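Putative cell invasion protein with MAC/Perforin domain (Bacteroides thetaiotaomicron VPI-5482, PDB 3KK7) is a putative cell-invasion protein of the membrane-attack complex/perforin (MACPF) family, whose pore-forming members insert beta-hairpins into membranes, although its own activity is not established. Local coordinates at residues D244-K256 and G270-I284. Residues are numbered along the deposited sequence; the frame is centred on the assembly and turned at random.
Sequences DVAINASYEWKNK and GNLSIGTKRENSETI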
ATOM      1  N   ASP A 244      23.527  22.197  -5.744  1.00 24.09           N
ATOM      2  CA  ASP A 244      23.194  22.989  -4.561  1.00 24.52           C
ATOM      3  C   ASP A 244      23.412  24.499  -4.819  1.00 24.44           C
ATOM      4  O   ASP A 244      22.575  25.322  -4.458  1.00 24.51           O
ATOM      5  CB  ASP A 244      24.062  22.564  -3.353  1.00 24.59           C
ATOM      6  CG  ASP A 244      23.659  21.232  -2.738  1.00 24.35           C
ATOM      7  OD1 ASP A 244      22.620  20.625  -3.089  1.00 25.87           O
ATOM      8  OD2 ASP A 244      24.411  20.775  -1.873  1.00 24.81           O
ATOM      9  N   VAL A 245      24.531  24.852  -5.445  1.00 24.73           N
ATOM     10  CA  VAL A 245      24.869  26.260  -5.711  1.00 25.03           C
ATOM     11  C   VAL A 245      23.986  26.798  -6.809  1.00 25.00           C
ATOM     12  O   VAL A 245      23.522  27.946  -6.730  1.00 25.51           O
ATOM     13  CB  VAL A 245      26.343  26.424  -6.156  1.00 25.48           C
ATOM     14  CG1 VAL A 245      26.671  27.885  -6.511  1.00 25.33           C
ATOM     15  CG2 VAL A 245      27.302  25.901  -5.068  1.00 26.38           C
ATOM     16  N   ALA A 246      23.736  25.972  -7.828  1.00 24.21           N
ATOM     17  CA  ALA A 246      22.960  26.421  -8.971  1.00 23.84           C
ATOM     18  C   ALA A 246      21.514  26.678  -8.575  1.00 23.91           C
ATOM     19  O   ALA A 246      20.962  27.751  -8.836  1.00 23.05           O
ATOM     20  CB  ALA A 246      23.031  25.434 -10.084  1.00 23.28           C
ATOM     21  N   ILE A 247      20.896  25.693  -7.935  1.00 24.69           N
ATOM     22  CA  ILE A 247      19.519  25.859  -7.466  1.00 25.00           C
ATOM     23  C   ILE A 247      19.389  27.158  -6.699  1.00 25.45           C
ATOM     24  O   ILE A 247      18.518  27.963  -6.970  1.00 25.32           O
ATOM     25  CB  ILE A 247      19.059  24.719  -6.541  1.00 24.82           C
ATOM     26  CG1 ILE A 247      18.831  23.439  -7.362  1.00 24.94           C
ATOM     27  CG2 ILE A 247      17.753  25.140  -5.803  1.00 22.70           C
ATOM     28  CD1 ILE A 247      18.518  22.175  -6.502  1.00 23.29           C
ATOM     29  N   ASN A 248      20.309  27.360  -5.766  1.00 26.73           N
ATOM     30  CA  ASN A 248      20.286  28.522  -4.902  1.00 27.51           C
ATOM     31  C   ASN A 248      20.538  29.853  -5.616  1.00 27.45           C
ATOM     32  O   ASN A 248      20.118  30.893  -5.117  1.00 28.29           O
ATOM     33  CB  ASN A 248      21.250  28.320  -3.742  1.00 27.93           C
ATOM     34  CG  ASN A 248      20.614  28.627  -2.411  1.00 31.67           C
ATOM     35  OD1 ASN A 248      19.521  28.099  -2.084  1.00 35.87           O
ATOM     36  ND2 ASN A 248      21.296  29.458  -1.601  1.00 32.72           N
ATOM     37  N   ALA A 249      21.199  29.841  -6.767  1.00 27.22           N
ATOM     38  CA  ALA A 249      21.363  31.062  -7.557  1.00 27.59           C
ATOM     39  C   ALA A 249      20.258  31.247  -8.600  1.00 28.10           C
ATOM     40  O   ALA A 249      20.275  32.229  -9.347  1.00 27.71           O
ATOM     41  CB  ALA A 249      22.723  31.079  -8.253  1.00 27.03           C
ATOM     42  N   SER A 250      19.290  30.331  -8.633  1.00 28.97           N
ATOM     43  CA  SER A 250      18.346  30.252  -9.749  1.00 29.85           C
ATOM     44  C   SER A 250      16.920  30.611  -9.431  1.00 29.95           C
ATOM     45  O   SER A 250      16.033  30.348 -10.239  1.00 29.83           O
ATOM     46  CB  SER A 250      18.372  28.848 -10.343  1.00 30.05           C
ATOM     47  OG  SER A 250      19.602  28.661 -11.006  1.00 32.58           O
ATOM     48  N   TYR A 251      16.680  31.206  -8.268  1.00 30.14           N
ATOM     49  CA  TYR A 251      15.357  31.716  -7.988  1.00 30.14           C
ATOM     50  C   TYR A 251      15.476  32.901  -7.076  1.00 30.65           C
ATOM     51  O   TYR A 251      16.513  33.123  -6.498  1.00 30.28           O
ATOM     52  CB  TYR A 251      14.464  30.621  -7.412  1.00 29.62           C
ATOM     53  CG  TYR A 251      14.705  30.345  -5.976  1.00 28.94           C
ATOM     54  CD1 TYR A 251      15.694  29.454  -5.583  1.00 28.13           C
ATOM     55  CD2 TYR A 251      13.949  30.979  -4.993  1.00 29.72           C
ATOM     56  CE1 TYR A 251      15.940  29.192  -4.249  1.00 28.04           C
ATOM     57  CE2 TYR A 251      14.189  30.729  -3.638  1.00 30.29           C
ATOM     58  CZ  TYR A 251      15.191  29.833  -3.276  1.00 29.29           C
ATOM     59  OH  TYR A 251      15.434  29.573  -1.953  1.00 28.09           O
ATOM     60  N   GLU A 252      14.415  33.680  -6.973  1.00 32.08           N
ATOM     61  CA  GLU A 252      14.417  34.812  -6.088  1.00 33.57           C
ATOM     62  C   GLU A 252      13.084  34.930  -5.361  1.00 34.98           C
ATOM     63  O   GLU A 252      12.031  34.974  -5.982  1.00 34.88           O
ATOM     64  CB  GLU A 252      14.723  36.092  -6.862  1.00 33.42           C
ATOM     65  CG  GLU A 252      15.343  37.158  -5.989  1.00 34.40           C
ATOM     66  CD  GLU A 252      15.523  38.479  -6.703  1.00 35.79           C
ATOM     67  OE1 GLU A 252      14.494  39.099  -7.053  1.00 37.93           O
ATOM     68  OE2 GLU A 252      16.683  38.891  -6.903  1.00 35.05           O
ATOM     69  N   TRP A 253      13.144  34.957  -4.036  1.00 37.21           N
ATOM     70  CA  TRP A 253      11.986  35.267  -3.216  1.00 39.02           C
ATOM     71  C   TRP A 253      12.341  36.509  -2.383  1.00 41.16           C
ATOM     72  O   TRP A 253      13.010  36.395  -1.357  1.00 40.87           O
ATOM     73  CB  TRP A 253      11.607  34.067  -2.335  1.00 38.62           C
ATOM     74  CG  TRP A 253      10.189  34.092  -1.811  1.00 38.63           C
ATOM     75  CD1 TRP A 253       9.307  35.139  -1.857  1.00 39.11           C
ATOM     76  CD2 TRP A 253       9.510  33.038  -1.113  1.00 37.54           C
ATOM     77  NE1 TRP A 253       8.119  34.789  -1.260  1.00 38.23           N
ATOM     78  CE2 TRP A 253       8.214  33.509  -0.798  1.00 37.03           C
ATOM     79  CE3 TRP A 253       9.859  31.735  -0.745  1.00 37.28           C
ATOM     80  CZ2 TRP A 253       7.277  32.735  -0.129  1.00 37.18           C
ATOM     81  CZ3 TRP A 253       8.924  30.962  -0.078  1.00 37.34           C
ATOM     82  CH2 TRP A 253       7.643  31.466   0.218  1.00 37.95           C
ATOM     83  N   LYS A 254      11.949  37.694  -2.866  1.00 44.09           N
ATOM     84  CA  LYS A 254      12.127  38.946  -2.111  1.00 46.30           C
ATOM     85  C   LYS A 254      10.990  39.108  -1.123  1.00 48.09           C
ATOM     86  O   LYS A 254       9.834  38.955  -1.508  1.00 48.67           O
ATOM     87  CB  LYS A 254      12.072  40.168  -3.013  1.00 46.35           C
ATOM     88  CG  LYS A 254      13.209  40.341  -3.989  1.00 47.63           C
ATOM     89  CD  LYS A 254      13.380  41.841  -4.346  1.00 48.50           C
ATOM     90  CE  LYS A 254      13.714  42.045  -5.805  1.00 49.35           C
ATOM     91  NZ  LYS A 254      12.497  41.813  -6.634  1.00 49.92           N
ATOM     92  N   ASN A 255      11.303  39.447   0.127  1.00 50.32           N
ATOM     93  CA  ASN A 255      10.272  39.757   1.141  1.00 52.18           C
ATOM     94  C   ASN A 255       9.313  38.577   1.377  1.00 53.70           C
ATOM     95  O   ASN A 255       8.102  38.725   1.224  1.00 53.61           O
ATOM     96  CB  ASN A 255       9.465  41.024   0.743  1.00 52.22           C
ATOM     97  CG  ASN A 255      10.339  42.124   0.103  1.00 52.70           C
ATOM     98  OD1 ASN A 255      11.161  42.760   0.770  1.00 52.91           O
ATOM     99  ND2 ASN A 255      10.141  42.355  -1.196  1.00 52.68           N
ATOM    100  N   LYS A 256       9.854  37.421   1.772  1.00 56.04           N
ATOM    101  CA  LYS A 256       9.068  36.165   1.845  1.00 57.85           C
ATOM    102  C   LYS A 256       8.087  36.117   3.041  1.00 59.79           C
ATOM    103  O   LYS A 256       8.181  35.262   3.926  1.00 60.26           O
ATOM    104  CB  LYS A 256       9.986  34.914   1.767  1.00 57.59           C
ATOM    105  CG  LYS A 256      10.699  34.459   3.060  1.00 57.49           C
ATOM    106  CD  LYS A 256      12.048  33.754   2.800  1.00 56.97           C
ATOM    107  CE  LYS A 256      11.921  32.391   2.129  1.00 56.37           C
ATOM    108  NZ  LYS A 256      11.822  31.233   3.082  1.00 56.75           N
ATOM    109  N   GLY A 270       5.451  40.441  -1.694  1.00 37.99           N
ATOM    110  CA  GLY A 270       6.683  39.749  -2.090  1.00 37.93           C
ATOM    111  C   GLY A 270       6.744  39.414  -3.581  1.00 37.86           C
ATOM    112  O   GLY A 270       5.705  39.291  -4.231  1.00 38.79           O
ATOM    113  N   ASN A 271       7.955  39.289  -4.127  1.00 36.72           N
ATOM    114  CA  ASN A 271       8.161  38.952  -5.534  1.00 35.89           C
ATOM    115  C   ASN A 271       8.800  37.594  -5.610  1.00 34.50           C
ATOM    116  O   ASN A 271       9.706  37.295  -4.842  1.00 34.62           O
ATOM    117  CB  ASN A 271       9.076  39.968  -6.224  1.00 36.27           C
ATOM    118  CG  ASN A 271       8.304  41.047  -6.986  1.00 37.92           C
ATOM    119  OD1 ASN A 271       8.362  41.095  -8.228  1.00 41.77           O
ATOM    120  ND2 ASN A 271       7.594  41.917  -6.262  1.00 36.48           N
ATOM    121  N   LEU A 272       8.327  36.763  -6.527  1.00 32.96           N
ATOM    122  CA  LEU A 272       8.870  35.416  -6.687  1.00 31.81           C
ATOM    123  C   LEU A 272       9.154  35.103  -8.168  1.00 31.12           C
ATOM    124  O   LEU A 272       8.298  35.290  -9.043  1.00 31.00           O
ATOM    125  CB  LEU A 272       7.920  34.373  -6.071  1.00 31.05           C
ATOM    126  CG  LEU A 272       8.351  32.905  -6.189  1.00 29.97           C
ATOM    127  CD1 LEU A 272       9.605  32.686  -5.379  1.00 27.11           C
ATOM    128  CD2 LEU A 272       7.247  31.952  -5.765  1.00 28.50           C
ATOM    129  N   SER A 273      10.353  34.621  -8.449  1.00 30.35           N
ATOM    130  CA  SER A 273      10.675  34.238  -9.813  1.00 30.01           C
ATOM    131  C   SER A 273      11.703  33.163  -9.804  1.00 30.10           C
ATOM    132  O   SER A 273      12.519  33.088  -8.884  1.00 29.38           O
ATOM    133  CB  SER A 273      11.203  35.419 -10.611  1.00 29.90           C
ATOM    134  OG  SER A 273      12.427  35.885 -10.080  1.00 29.42           O
ATOM    135  N   ILE A 274      11.650  32.333 -10.839  1.00 30.56           N
ATOM    136  CA  ILE A 274      12.636  31.270 -11.052  1.00 31.11           C
ATOM    137  C   ILE A 274      13.351  31.571 -12.373  1.00 31.59           C
ATOM    138  O   ILE A 274      12.748  32.152 -13.279  1.00 31.41           O
ATOM    139  CB  ILE A 274      11.964  29.900 -11.074  1.00 30.54           C
ATOM    140  CG1 ILE A 274      12.986  28.787 -11.102  1.00 30.47           C
ATOM    141  CG2 ILE A 274      11.034  29.780 -12.266  1.00 31.92           C
ATOM    142  CD1 ILE A 274      12.329  27.407 -10.927  1.00 32.85           C
ATOM    143  N   GLY A 275      14.626  31.189 -12.459  1.00 32.36           N
ATOM    144  CA  GLY A 275      15.478  31.485 -13.613  1.00 33.46           C
ATOM    145  C   GLY A 275      16.594  32.423 -13.194  1.00 34.32           C
ATOM    146  O   GLY A 275      16.437  33.190 -12.256  1.00 35.40           O
ATOM    147  N   THR A 276      17.738  32.349 -13.856  1.00 35.02           N
ATOM    148  CA  THR A 276      18.836  33.267 -13.585  1.00 35.36           C
ATOM    149  C   THR A 276      18.885  34.318 -14.697  1.00 36.26           C
ATOM    150  O   THR A 276      18.267  34.152 -15.752  1.00 36.47           O
ATOM    151  CB  THR A 276      20.174  32.517 -13.556  1.00 35.10           C
ATOM    152  OG1 THR A 276      20.328  31.791 -14.775  1.00 35.26           O
ATOM    153  CG2 THR A 276      20.216  31.541 -12.436  1.00 34.61           C
ATOM    154  N   LYS A 277      19.595  35.410 -14.454  1.00 36.84           N
ATOM    155  CA  LYS A 277      19.974  36.318 -15.530  1.00 37.31           C
ATOM    156  C   LYS A 277      21.357  36.811 -15.204  1.00 37.82           C
ATOM    157  O   LYS A 277      21.914  36.487 -14.149  1.00 38.18           O
ATOM    158  CB  LYS A 277      19.000  37.496 -15.677  1.00 37.39           C
ATOM    159  N   ARG A 278      21.921  37.556 -16.138  1.00 38.43           N
ATOM    160  CA  ARG A 278      23.163  38.296 -15.930  1.00 39.01           C
ATOM    161  C   ARG A 278      24.187  37.608 -14.972  1.00 39.15           C
ATOM    162  O   ARG A 278      24.666  36.516 -15.272  1.00 38.85           O
ATOM    163  CB  ARG A 278      22.823  39.749 -15.503  1.00 38.96           C
ATOM    164  N   GLU A 279      24.495  38.243 -13.828  1.00 39.72           N
ATOM    165  CA  GLU A 279      25.590  37.802 -12.930  1.00 39.48           C
ATOM    166  C   GLU A 279      25.381  36.376 -12.468  1.00 39.20           C
ATOM    167  O   GLU A 279      26.303  35.542 -12.556  1.00 39.54           O
ATOM    168  CB  GLU A 279      25.715  38.736 -11.723  1.00 39.54           C
ATOM    169  N   ASN A 280      24.157  36.073 -12.038  1.00 38.35           N
ATOM    170  CA  ASN A 280      23.838  34.704 -11.616  1.00 37.90           C
ATOM    171  C   ASN A 280      24.014  33.625 -12.691  1.00 38.22           C
ATOM    172  O   ASN A 280      24.154  32.440 -12.349  1.00 38.71           O
ATOM    173  CB  ASN A 280      22.428  34.606 -11.013  1.00 37.59           C
ATOM    174  CG  ASN A 280      22.376  35.099  -9.580  1.00 35.10           C
ATOM    175  OD1 ASN A 280      22.817  36.196  -9.282  1.00 33.34           O
ATOM    176  ND2 ASN A 280      21.841  34.291  -8.698  1.00 32.18           N
ATOM    177  N   SER A 281      24.006  34.003 -13.969  1.00 37.88           N
ATOM    178  CA  SER A 281      24.106  33.003 -15.028  1.00 37.89           C
ATOM    179  C   SER A 281      25.508  32.426 -15.126  1.00 37.56           C
ATOM    180  O   SER A 281      25.674  31.232 -15.347  1.00 37.02           O
ATOM    181  CB  SER A 281      23.598  33.547 -16.362  1.00 38.05           C
ATOM    182  OG  SER A 281      22.166  33.556 -16.337  1.00 38.90           O
ATOM    183  N   GLU A 282      26.508  33.272 -14.908  1.00 37.62           N
ATOM    184  CA  GLU A 282      27.902  32.832 -14.796  1.00 37.35           C
ATOM    185  C   GLU A 282      28.085  31.775 -13.692  1.00 36.10           C
ATOM    186  O   GLU A 282      28.805  30.799 -13.884  1.00 36.54           O
ATOM    187  CB  GLU A 282      28.785  34.038 -14.520  1.00 38.07           C
ATOM    188  CG  GLU A 282      30.253  33.856 -14.845  1.00 41.37           C
ATOM    189  CD  GLU A 282      30.874  35.135 -15.444  1.00 45.74           C
ATOM    190  OE1 GLU A 282      30.292  35.676 -16.432  1.00 47.60           O
ATOM    191  OE2 GLU A 282      31.932  35.591 -14.934  1.00 47.38           O
ATOM    192  N   THR A 283      27.419  31.944 -12.550  1.00 34.41           N
ATOM    193  CA  THR A 283      27.452  30.934 -11.487  1.00 33.36           C
ATOM    194  C   THR A 283      27.083  29.540 -12.009  1.00 32.63           C
ATOM    195  O   THR A 283      27.564  28.533 -11.495  1.00 32.05           O
ATOM    196  CB  THR A 283      26.450  31.264 -10.342  1.00 33.26           C
ATOM    197  OG1 THR A 283      26.757  32.537  -9.786  1.00 33.38           O
ATOM    198  CG2 THR A 283      26.507  30.224  -9.220  1.00 32.72           C
ATOM    199  N   ILE A 284      26.203  29.494 -13.002  1.00 31.77           N
ATOM    200  CA  ILE A 284      25.682  28.239 -13.522  1.00 31.33           C
ATOM    201  C   ILE A 284      26.561  27.701 -14.626  1.00 30.66           C
ATOM    202  O   ILE A 284      27.004  26.564 -14.590  1.00 31.04           O
ATOM    203  CB  ILE A 284      24.233  28.423 -14.024  1.00 31.56           C
ATOM    204  CG1 ILE A 284      23.299  28.533 -12.816  1.00 32.03           C
ATOM    205  CG2 ILE A 284      23.803  27.271 -14.894  1.00 30.37           C
ATOM    206  CD1 ILE A 284      22.022  29.169 -13.140  1.00 33.13           C
TER
HETATM  207  O   HOH W   1      18.072  34.557  -9.633  1.00 37.55           O
HETATM  208  O   HOH W   2      11.609  37.748  -7.491  1.00 23.79           O
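The insertion between strands 220-230 and 288-298, by position a helical cluster of the MACPF fold, closes on itself here: Asn280 reaches across to the backbone of Ala249, just ahead of strand 251-254, which pairs antiparallel with strand 271-274. Asn280 ND2 donates to Ala249 O at 2.7 Å, in the carbonyl plane and on a lone pair, with the acceptor lying nearly in the amide's own plane. CG of Asn280 sits beside its backbone N (chi1 -79°), which swings the amide across to that carbonyl, where water 1 also donates. With an alanine for Asn280 the in-plane donor would be gone, and Ala249 O would probably lose its hydrogen bond to segment 270-284. Nearby, Thr283 CG2 meets Val245 CG1 at 3.6 Å, the two side chains crossing at about a right angle. Ser250 OG turns back to Ala246 O, 2.7 Å away and above the carbonyl plane, while the methyl tips of Thr276 and Ile284 press on the hydroxyl from the other segment. In pore-forming relatives the equivalent cluster beside the bent central sheet unfolds into a membrane hairpin; whether this one does is open. In the strands, Glu252 N gives to Ser273 O at 2.8 Å and Ser273 N returns the bond to Glu252 O at 3.0 Å. Leu272 CD1 rests over the Trp253 five-membered ring, 4.3 Å from its centroid, a CH-pi contact; Lys256 CB covers the opposite face. On the other sheet face, Lys254 NZ bridges to Glu252 OE1 at 3.4 Å, and water 2 ties Glu252 to Ser273 OG.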